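Local coordinates for cytochrome c family protein (PDB 3OUQ), which probably carries electrons along a chain of c-type hemes in Geobacter, this chain being the N-terminal hexaheme part of a dodecaheme cytochrome c, at residues A[71-76]-A[110-114]; A[83-87]-A[98-102]. All blocks are in the same frame, centred on the assembly; numbering follows the deposited sequence.

Interaction 1: A[71-76]-A[110-114]. With HEC (heme c), chain E.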
ATOM      1  N   ALA A  71      10.398  -0.575   4.401  1.00 41.79           N
ATOM      2  CA  ALA A  71      10.770  -0.915   3.036  1.00 43.26           C
ATOM      3  C   ALA A  71      11.259  -2.356   2.900  1.00 45.38           C
ATOM      4  O   ALA A  71      12.225  -2.631   2.183  1.00 47.18           O
ATOM      5  CB  ALA A  71      11.833   0.041   2.548  1.00 41.39           C
ATOM      6  N   ASP A  72      10.587  -3.277   3.582  1.00 46.66           N
ATOM      7  CA  ASP A  72      10.952  -4.688   3.526  1.00 48.77           C
ATOM      8  C   ASP A  72       9.720  -5.541   3.276  1.00 48.12           C
ATOM      9  O   ASP A  72       8.846  -5.651   4.131  1.00 47.18           O
ATOM     10  CB  ASP A  72      11.621  -5.128   4.834  1.00 52.07           C
ATOM     11  CG  ASP A  72      13.125  -4.912   4.827  1.00 55.51           C
ATOM     12  OD1 ASP A  72      13.588  -3.959   4.160  1.00 57.75           O
ATOM     13  OD2 ASP A  72      13.844  -5.689   5.499  1.00 56.90           O
ATOM     14  N   ASP A  73       9.653  -6.141   2.094  1.00 47.68           N
ATOM     15  CA  ASP A  73       8.529  -6.986   1.751  1.00 46.97           C
ATOM     16  C   ASP A  73       8.264  -8.022   2.842  1.00 46.17           C
ATOM     17  O   ASP A  73       7.130  -8.462   3.021  1.00 46.37           O
ATOM     18  CB  ASP A  73       8.780  -7.687   0.415  1.00 48.41           C
ATOM     19  CG  ASP A  73       8.784  -6.727  -0.756  1.00 50.10           C
ATOM     20  OD1 ASP A  73       8.006  -5.749  -0.721  1.00 51.27           O
ATOM     21  OD2 ASP A  73       9.549  -6.961  -1.718  1.00 51.43           O
ATOM     22  N   SER A  74       9.308  -8.406   3.571  1.00 45.00           N
ATOM     23  CA  SER A  74       9.166  -9.395   4.641  1.00 44.72           C
ATOM     24  C   SER A  74       8.786  -8.764   5.971  1.00 43.85           C
ATOM     25  O   SER A  74       8.525  -9.464   6.943  1.00 43.97           O
ATOM     26  CB  SER A  74      10.466 -10.190   4.824  1.00 45.43           C
ATOM     27  OG  SER A  74      11.573  -9.333   5.050  1.00 46.57           O
ATOM     28  N   GLN A  75       8.745  -7.439   6.011  1.00 43.22           N
ATOM     29  CA  GLN A  75       8.400  -6.743   7.237  1.00 43.16           C
ATOM     30  C   GLN A  75       7.037  -6.067   7.211  1.00 42.64           C
ATOM     31  O   GLN A  75       6.669  -5.387   8.164  1.00 44.59           O
ATOM     32  CB  GLN A  75       9.479  -5.713   7.573  1.00 43.44           C
ATOM     33  CG  GLN A  75      10.812  -6.320   7.956  1.00 44.12           C
ATOM     34  CD  GLN A  75      10.725  -7.146   9.222  1.00 45.83           C
ATOM     35  OE1 GLN A  75      11.602  -7.077  10.079  1.00 48.07           O
ATOM     36  NE2 GLN A  75       9.670  -7.939   9.346  1.00 47.84           N
ATOM     37  N   CYS A  76       6.285  -6.243   6.134  1.00 40.53           N
ATOM     38  CA  CYS A  76       4.974  -5.623   6.062  1.00 38.43           C
ATOM     39  C   CYS A  76       4.081  -6.293   7.082  1.00 37.58           C
ATOM     40  O   CYS A  76       3.302  -5.637   7.766  1.00 37.91           O
ATOM     41  CB  CYS A  76       4.369  -5.787   4.673  1.00 38.00           C
ATOM     42  SG  CYS A  76       5.383  -5.082   3.344  1.00 38.30           S
ATOM     43  N   GLY A 110       5.470 -13.351  -3.379  1.00 37.91           N
ATOM     44  CA  GLY A 110       5.184 -12.628  -2.154  1.00 37.39           C
ATOM     45  C   GLY A 110       5.621 -11.174  -2.103  1.00 37.48           C
ATOM     46  O   GLY A 110       5.459 -10.527  -1.075  1.00 38.13           O
ATOM     47  N   LYS A 111       6.171 -10.647  -3.194  1.00 37.40           N
ATOM     48  CA  LYS A 111       6.622  -9.255  -3.221  1.00 37.28           C
ATOM     49  C   LYS A 111       5.461  -8.294  -2.981  1.00 36.57           C
ATOM     50  O   LYS A 111       4.311  -8.653  -3.209  1.00 36.33           O
ATOM     51  CB  LYS A 111       7.275  -8.942  -4.566  1.00 39.46           C
ATOM     52  CG  LYS A 111       8.518  -9.770  -4.880  1.00 41.38           C
ATOM     53  CD  LYS A 111       9.063  -9.406  -6.261  1.00 43.57           C
ATOM     54  CE  LYS A 111      10.351 -10.146  -6.577  1.00 44.48           C
ATOM     55  NZ  LYS A 111      10.853  -9.789  -7.934  1.00 45.60           N
ATOM     56  N   CYS A 112       5.755  -7.081  -2.514  1.00 34.88           N
ATOM     57  CA  CYS A 112       4.705  -6.096  -2.253  1.00 33.36           C
ATOM     58  C   CYS A 112       5.096  -4.723  -2.748  1.00 33.92           C
ATOM     59  O   CYS A 112       4.279  -4.009  -3.327  1.00 35.24           O
ATOM     60  CB  CYS A 112       4.415  -5.964  -0.757  1.00 33.30           C
ATOM     61  SG  CYS A 112       4.129  -7.507   0.157  1.00 32.20           S
ATOM     62  N   ARG A 113       6.340  -4.340  -2.500  1.00 33.27           N
ATOM     63  CA  ARG A 113       6.799  -3.030  -2.911  1.00 34.43           C
ATOM     64  C   ARG A 113       6.879  -2.878  -4.427  1.00 36.07           C
ATOM     65  O   ARG A 113       6.973  -1.754  -4.930  1.00 35.73           O
ATOM     66  CB  ARG A 113       8.150  -2.719  -2.267  1.00 35.10           C
ATOM     67  CG  ARG A 113       8.073  -2.581  -0.756  1.00 34.71           C
ATOM     68  CD  ARG A 113       9.406  -2.216  -0.147  1.00 33.40           C
ATOM     69  NE  ARG A 113       9.909  -0.954  -0.677  1.00 35.84           N
ATOM     70  CZ  ARG A 113      11.061  -0.829  -1.327  1.00 37.32           C
ATOM     71  NH1 ARG A 113      11.832  -1.896  -1.526  1.00 37.73           N
ATOM     72  NH2 ARG A 113      11.444   0.362  -1.772  1.00 37.94           N
ATOM     73  N   THR A 114       6.822  -4.002  -5.145  1.00 35.51           N
ATOM     74  CA  THR A 114       6.870  -3.990  -6.608  1.00 36.55           C
ATOM     75  C   THR A 114       5.804  -3.040  -7.130  1.00 36.48           C
ATOM     76  O   THR A 114       5.990  -2.361  -8.143  1.00 34.78           O
ATOM     77  CB  THR A 114       6.553  -5.366  -7.239  1.00 37.25           C
ATOM     78  OG1 THR A 114       7.221  -6.413  -6.531  1.00 37.68           O
ATOM     79  CG2 THR A 114       7.023  -5.381  -8.673  1.00 37.01           C
TER
HETATM   80 FE   HEC E 604      -1.363  -4.504  -2.376  1.00 44.36          FE
HETATM   81  CHA HEC E 604      -4.143  -2.504  -1.932  1.00 43.03           C
HETATM   82  CHB HEC E 604      -0.765  -4.377   1.009  1.00 42.11           C
HETATM   83  CHC HEC E 604       1.236  -6.667  -2.799  1.00 43.08           C
HETATM   84  CHD HEC E 604      -1.506  -3.903  -5.698  1.00 43.84           C
HETATM   85  NA  HEC E 604      -2.238  -3.602  -0.826  1.00 43.02           N
HETATM   86  C1A HEC E 604      -3.411  -2.861  -0.814  1.00 42.51           C
HETATM   87  C2A HEC E 604      -3.649  -2.298   0.503  1.00 41.23           C
HETATM   88  C3A HEC E 604      -2.675  -2.750   1.340  1.00 40.91           C
HETATM   89  C4A HEC E 604      -1.796  -3.573   0.508  1.00 42.06           C
HETATM   90  CMA HEC E 604      -2.599  -2.542   2.848  1.00 37.09           C
HETATM   91  CAA HEC E 604      -4.774  -1.341   0.831  1.00 38.99           C
HETATM   92  CBA HEC E 604      -4.313   0.093   0.830  1.00 39.05           C
HETATM   93  CGA HEC E 604      -5.418   1.044   1.236  1.00 41.29           C
HETATM   94  O1A HEC E 604      -5.140   2.247   1.416  1.00 42.16           O
HETATM   95  O2A HEC E 604      -6.573   0.587   1.375  1.00 42.92           O
HETATM   96  NB  HEC E 604      -0.101  -5.404  -1.163  1.00 42.11           N
HETATM   97  C1B HEC E 604      -0.019  -5.270   0.233  1.00 42.27           C
HETATM   98  C2B HEC E 604       0.927  -6.215   0.780  1.00 41.69           C
HETATM   99  C3B HEC E 604       1.446  -6.922  -0.275  1.00 41.13           C
HETATM  100  C4B HEC E 604       0.847  -6.369  -1.486  1.00 41.75           C
HETATM  101  CMB HEC E 604       1.255  -6.370   2.242  1.00 39.25           C
HETATM  102  CAB HEC E 604       2.454  -8.073  -0.211  1.00 38.30           C
HETATM  103  CBB HEC E 604       1.963  -9.361   0.421  1.00 36.26           C
HETATM  104  NC  HEC E 604      -0.337  -5.128  -3.934  1.00 42.96           N
HETATM  105  C1C HEC E 604       0.699  -6.049  -3.959  1.00 42.30           C
HETATM  106  C2C HEC E 604       1.186  -6.215  -5.320  1.00 39.37           C
HETATM  107  C3C HEC E 604       0.463  -5.397  -6.105  1.00 40.19           C
HETATM  108  C4C HEC E 604      -0.487  -4.732  -5.243  1.00 41.87           C
HETATM  109  CMC HEC E 604       2.279  -7.141  -5.787  1.00 38.82           C
HETATM  110  CAC HEC E 604       0.597  -5.199  -7.618  1.00 40.32           C
HETATM  111  CBC HEC E 604       0.571  -6.471  -8.466  1.00 39.13           C
HETATM  112  ND  HEC E 604      -2.622  -3.500  -3.553  1.00 43.88           N
HETATM  113  C1D HEC E 604      -2.557  -3.396  -4.926  1.00 44.10           C
HETATM  114  C2D HEC E 604      -3.717  -2.684  -5.455  1.00 45.14           C
HETATM  115  C3D HEC E 604      -4.403  -2.216  -4.390  1.00 46.33           C
HETATM  116  C4D HEC E 604      -3.752  -2.757  -3.219  1.00 44.69           C
HETATM  117  CMD HEC E 604      -4.187  -2.605  -6.904  1.00 43.62           C
HETATM  118  CAD HEC E 604      -5.485  -1.155  -4.375  1.00 49.90           C
HETATM  119  CBD HEC E 604      -4.788   0.169  -4.581  1.00 57.70           C
HETATM  120  CGD HEC E 604      -5.517   1.314  -3.918  1.00 62.86           C
HETATM  121  O1D HEC E 604      -5.703   1.248  -2.675  1.00 63.76           O
HETATM  122  O2D HEC E 604      -5.897   2.275  -4.639  1.00 64.08           O

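Interaction 2: A[83-87]-A[98-102]. With HEC (heme c), chain E.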
ATOM      1  N   SER A  83      -2.848  -8.532   3.108  1.00 58.08           N
ATOM      2  CA  SER A  83      -2.718  -7.668   1.937  1.00 57.73           C
ATOM      3  C   SER A  83      -3.900  -6.717   1.939  1.00 57.11           C
ATOM      4  O   SER A  83      -3.783  -5.556   2.318  1.00 57.99           O
ATOM      5  CB  SER A  83      -2.754  -8.497   0.653  1.00 57.16           C
ATOM      6  OG  SER A  83      -1.765  -9.511   0.663  1.00 60.31           O
ATOM      7  N   ALA A  84      -5.047  -7.237   1.522  1.00 56.15           N
ATOM      8  CA  ALA A  84      -6.276  -6.465   1.464  1.00 53.83           C
ATOM      9  C   ALA A  84      -7.415  -7.376   1.018  1.00 52.36           C
ATOM     10  O   ALA A  84      -7.225  -8.580   0.827  1.00 53.58           O
ATOM     11  CB  ALA A  84      -6.116  -5.310   0.478  1.00 53.43           C
ATOM     12  N   ARG A  85      -8.603  -6.801   0.880  1.00 49.87           N
ATOM     13  CA  ARG A  85      -9.764  -7.549   0.418  1.00 46.64           C
ATOM     14  C   ARG A  85      -9.841  -7.203  -1.069  1.00 45.57           C
ATOM     15  O   ARG A  85      -9.215  -6.241  -1.511  1.00 46.65           O
ATOM     16  CB  ARG A  85     -11.027  -7.070   1.141  1.00 45.89           C
ATOM     17  N   PRO A  86     -10.603  -7.969  -1.859  1.00 43.02           N
ATOM     18  CA  PRO A  86     -10.688  -7.654  -3.290  1.00 42.02           C
ATOM     19  C   PRO A  86     -11.156  -6.234  -3.573  1.00 40.75           C
ATOM     20  O   PRO A  86     -12.206  -5.811  -3.086  1.00 40.03           O
ATOM     21  CB  PRO A  86     -11.666  -8.702  -3.813  1.00 41.56           C
ATOM     22  CG  PRO A  86     -11.351  -9.887  -2.950  1.00 42.19           C
ATOM     23  CD  PRO A  86     -11.265  -9.249  -1.566  1.00 42.65           C
ATOM     24  N   VAL A  87     -10.375  -5.496  -4.354  1.00 38.70           N
ATOM     25  CA  VAL A  87     -10.736  -4.127  -4.699  1.00 39.34           C
ATOM     26  C   VAL A  87     -11.547  -4.078  -5.999  1.00 41.69           C
ATOM     27  O   VAL A  87     -11.109  -4.567  -7.042  1.00 42.86           O
ATOM     28  CB  VAL A  87      -9.482  -3.242  -4.849  1.00 38.28           C
ATOM     29  CG1 VAL A  87      -9.850  -1.911  -5.474  1.00 36.43           C
ATOM     30  CG2 VAL A  87      -8.859  -3.003  -3.496  1.00 37.10           C
ATOM     31  N   VAL A  98     -11.807  -5.990 -11.175  1.00 46.20           N
ATOM     32  CA  VAL A  98     -11.458  -6.431  -9.834  1.00 46.78           C
ATOM     33  C   VAL A  98     -10.007  -6.832  -9.646  1.00 46.15           C
ATOM     34  O   VAL A  98      -9.484  -7.646 -10.400  1.00 46.65           O
ATOM     35  CB  VAL A  98     -12.320  -7.633  -9.406  1.00 47.45           C
ATOM     36  CG1 VAL A  98     -11.964  -8.049  -7.988  1.00 46.70           C
ATOM     37  CG2 VAL A  98     -13.793  -7.285  -9.517  1.00 48.38           C
ATOM     38  N   PHE A  99      -9.357  -6.260  -8.638  1.00 45.67           N
ATOM     39  CA  PHE A  99      -7.982  -6.629  -8.342  1.00 46.13           C
ATOM     40  C   PHE A  99      -7.925  -7.478  -7.075  1.00 46.12           C
ATOM     41  O   PHE A  99      -8.470  -7.111  -6.040  1.00 46.37           O
ATOM     42  CB  PHE A  99      -7.086  -5.416  -8.128  1.00 45.86           C
ATOM     43  CG  PHE A  99      -5.673  -5.791  -7.801  1.00 44.77           C
ATOM     44  CD1 PHE A  99      -4.784  -6.139  -8.808  1.00 44.51           C
ATOM     45  CD2 PHE A  99      -5.260  -5.910  -6.482  1.00 46.25           C
ATOM     46  CE1 PHE A  99      -3.509  -6.594  -8.510  1.00 44.17           C
ATOM     47  CE2 PHE A  99      -3.982  -6.368  -6.175  1.00 46.41           C
ATOM     48  CZ  PHE A  99      -3.108  -6.716  -7.195  1.00 45.04           C
ATOM     49  N   SER A 100      -7.250  -8.612  -7.159  1.00 47.05           N
ATOM     50  CA  SER A 100      -7.122  -9.500  -6.018  1.00 47.29           C
ATOM     51  C   SER A 100      -5.644  -9.748  -5.691  1.00 47.34           C
ATOM     52  O   SER A 100      -4.792  -9.745  -6.581  1.00 48.24           O
ATOM     53  CB  SER A 100      -7.820 -10.821  -6.329  1.00 47.57           C
ATOM     54  OG  SER A 100      -7.484 -11.821  -5.385  1.00 51.40           O
ATOM     55  N   HIS A 101      -5.342  -9.937  -4.411  1.00 46.42           N
ATOM     56  CA  HIS A 101      -3.976 -10.217  -3.986  1.00 45.05           C
ATOM     57  C   HIS A 101      -3.784 -11.726  -3.931  1.00 44.89           C
ATOM     58  O   HIS A 101      -2.671 -12.224  -4.084  1.00 44.95           O
ATOM     59  CB  HIS A 101      -3.697  -9.623  -2.607  1.00 44.09           C
ATOM     60  CG  HIS A 101      -3.467  -8.145  -2.612  1.00 42.94           C
ATOM     61  ND1 HIS A 101      -4.465  -7.207  -2.738  1.00 44.01           N
ATOM     62  CD2 HIS A 101      -2.316  -7.438  -2.495  1.00 42.94           C
ATOM     63  CE1 HIS A 101      -3.895  -5.993  -2.689  1.00 43.49           C
ATOM     64  NE2 HIS A 101      -2.588  -6.079  -2.543  1.00 42.15           N
ATOM     65  N   GLU A 102      -4.878 -12.449  -3.708  1.00 44.98           N
ATOM     66  CA  GLU A 102      -4.842 -13.907  -3.646  1.00 45.72           C
ATOM     67  C   GLU A 102      -4.254 -14.415  -4.944  1.00 45.09           C
ATOM     68  O   GLU A 102      -3.611 -15.459  -4.987  1.00 44.43           O
ATOM     69  CB  GLU A 102      -6.250 -14.480  -3.490  1.00 47.57           C
ATOM     70  CG  GLU A 102      -7.002 -13.922  -2.307  1.00 51.18           C
ATOM     71  CD  GLU A 102      -7.921 -12.776  -2.676  1.00 53.75           C
ATOM     72  OE1 GLU A 102      -9.015 -13.055  -3.221  1.00 55.25           O
ATOM     73  OE2 GLU A 102      -7.547 -11.603  -2.430  1.00 55.02           O
TER
HETATM   74 FE   HEC E 604      -1.363  -4.504  -2.376  1.00 44.36          FE
HETATM   75  CHA HEC E 604      -4.143  -2.504  -1.932  1.00 43.03           C
HETATM   76  CHB HEC E 604      -0.765  -4.377   1.009  1.00 42.11           C
HETATM   77  CHC HEC E 604       1.236  -6.667  -2.799  1.00 43.08           C
HETATM   78  CHD HEC E 604      -1.506  -3.903  -5.698  1.00 43.84           C
HETATM   79  NA  HEC E 604      -2.238  -3.602  -0.826  1.00 43.02           N
HETATM   80  C1A HEC E 604      -3.411  -2.861  -0.814  1.00 42.51           C
HETATM   81  C2A HEC E 604      -3.649  -2.298   0.503  1.00 41.23           C
HETATM   82  C3A HEC E 604      -2.675  -2.750   1.340  1.00 40.91           C
HETATM   83  C4A HEC E 604      -1.796  -3.573   0.508  1.00 42.06           C
HETATM   84  CMA HEC E 604      -2.599  -2.542   2.848  1.00 37.09           C
HETATM   85  CAA HEC E 604      -4.774  -1.341   0.831  1.00 38.99           C
HETATM   86  CBA HEC E 604      -4.313   0.093   0.830  1.00 39.05           C
HETATM   87  CGA HEC E 604      -5.418   1.044   1.236  1.00 41.29           C
HETATM   88  O1A HEC E 604      -5.140   2.247   1.416  1.00 42.16           O
HETATM   89  O2A HEC E 604      -6.573   0.587   1.375  1.00 42.92           O
HETATM   90  NB  HEC E 604      -0.101  -5.404  -1.163  1.00 42.11           N
HETATM   91  C1B HEC E 604      -0.019  -5.270   0.233  1.00 42.27           C
HETATM   92  C2B HEC E 604       0.927  -6.215   0.780  1.00 41.69           C
HETATM   93  C3B HEC E 604       1.446  -6.922  -0.275  1.00 41.13           C
HETATM   94  C4B HEC E 604       0.847  -6.369  -1.486  1.00 41.75           C
HETATM   95  CMB HEC E 604       1.255  -6.370   2.242  1.00 39.25           C
HETATM   96  CAB HEC E 604       2.454  -8.073  -0.211  1.00 38.30           C
HETATM   97  CBB HEC E 604       1.963  -9.361   0.421  1.00 36.26           C
HETATM   98  NC  HEC E 604      -0.337  -5.128  -3.934  1.00 42.96           N
HETATM   99  C1C HEC E 604       0.699  -6.049  -3.959  1.00 42.30           C
HETATM  100  C2C HEC E 604       1.186  -6.215  -5.320  1.00 39.37           C
HETATM  101  C3C HEC E 604       0.463  -5.397  -6.105  1.00 40.19           C
HETATM  102  C4C HEC E 604      -0.487  -4.732  -5.243  1.00 41.87           C
HETATM  103  CMC HEC E 604       2.279  -7.141  -5.787  1.00 38.82           C
HETATM  104  CAC HEC E 604       0.597  -5.199  -7.618  1.00 40.32           C
HETATM  105  CBC HEC E 604       0.571  -6.471  -8.466  1.00 39.13           C
HETATM  106  ND  HEC E 604      -2.622  -3.500  -3.553  1.00 43.88           N
HETATM  107  C1D HEC E 604      -2.557  -3.396  -4.926  1.00 44.10           C
HETATM  108  C2D HEC E 604      -3.717  -2.684  -5.455  1.00 45.14           C
HETATM  109  C3D HEC E 604      -4.403  -2.216  -4.390  1.00 46.33           C
HETATM  110  C4D HEC E 604      -3.752  -2.757  -3.219  1.00 44.69           C
HETATM  111  CMD HEC E 604      -4.187  -2.605  -6.904  1.00 43.62           C
HETATM  112  CAD HEC E 604      -5.485  -1.155  -4.375  1.00 49.90           C
HETATM  113  CBD HEC E 604      -4.788   0.169  -4.581  1.00 57.70           C
HETATM  114  CGD HEC E 604      -5.517   1.314  -3.918  1.00 62.86           C
HETATM  115  O1D HEC E 604      -5.703   1.248  -2.675  1.00 63.76           O
HETATM  116  O2D HEC E 604      -5.897   2.275  -4.639  1.00 64.08           O

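Interaction 1: A[71-76]-A[110-114]
Residues 72-75 make a type I beta turn, closed by a backbone hydrogen bond from Gln75 N to Asp72 O (2.6 Å), and segment 71-76 meets residues 110-114 where an extended loop passes into a helix. The backbones come closest at Asp73 and Cys112, with CA atoms 5.6 Å apart. Cys112 occupies the N-cap position. Asp73 supplies the polar link: its OD1 accepts from Arg113 N at 2.8 Å, in good geometry, and weakly from Cys112 N at 3.2 Å. A carboxylate from a distant loop thus takes up amide hydrogens at the helix N terminus, where the positive end of the helix dipole suits a negative charge. Arg113 reaches back along the turn, its CD 3.6 Å from Ala71 C, and Ala71 CB lies over one face of the guanidinium; the charge itself is answered by a salt bridge to Glu53. The two cysteines approach, SG to SG, at 4.2 Å without a disulfide, because each is a thioether to a different heme: Cys112 SG is bonded to CAB of this heme at 1.8 Å, and Cys76 SG to CAB of another. Two heme-binding CXXCH motifs therefore abut at their first cysteines. The contact joins the loop between helix 49-53 and strand 87-89 to the start of helix 113-116, with Glu53 of helix 49-53 alongside.

Interaction 2: A[83-87]-A[98-102]
This is a short antiparallel beta ladder that continues into a heme-ligand contact, where the approach to strand 87-89 runs beside the end of strand 97-99 and the start of helix 101-104. Val87 and Phe99 make a hydrogen-bonded pair: Val87 N donates to Phe99 O (3.0 Å) and Phe99 N to Val87 O (2.9 Å). CA-H...O contacts flank it, from Pro86 CA to Phe99 O (3.6 Å) and from Val98 CA to Val87 O (3.4 Å), and Pro86 CB packs on Val98 CG1 at 4.2 Å. Val87 and Phe99 share one face of the ladder, directed at the heme: Val87 CG2 is 3.9 Å from CAD, Phe99 CD2 is 3.5 Å from CMD, and this methyl lies over the phenyl ring. Phe99 also stacks with His104, an axial ligand of another heme. Ser100 is the N-cap, its OG accepting a weak bond from Glu102 N (3.2 Å), and the helix begins with His101. His101 NE2 binds the iron at 2.0 Å, with His116 as the second axial ligand. Ser83 CB, 3.4 Å from His101 CD2, and the backbone N of Ala84 cover one face of the imidazole. The pairing thus sets Val87 and Phe99 against the heme, whose iron, with two imidazoles as axial ligands, is consistent with electron transfer rather than substrate binding.

Overall arrangement
From the N terminus, the chain passes helix 49-53 and enters the long loop holding residues 71-76 and then 83-87, before turning through strands 87-89 and 97-99 into helix 101-104 and on to helix 113-116. Interaction 2 closes the short hairpin connection, 10 residues between its segments, and is nested inside the 33-residue loop closed by interaction 1. Their centres are about 16 Å apart and their nearest atoms about 6 Å, yet both reach the same heme: interaction 1 brings its first thioether cysteine, interaction 2 an axial histidine. Interaction 1 joins parts of the two cytochrome c7-type regions; interaction 2 ties residues 83-87 to strand 97-99 and helix 101-104.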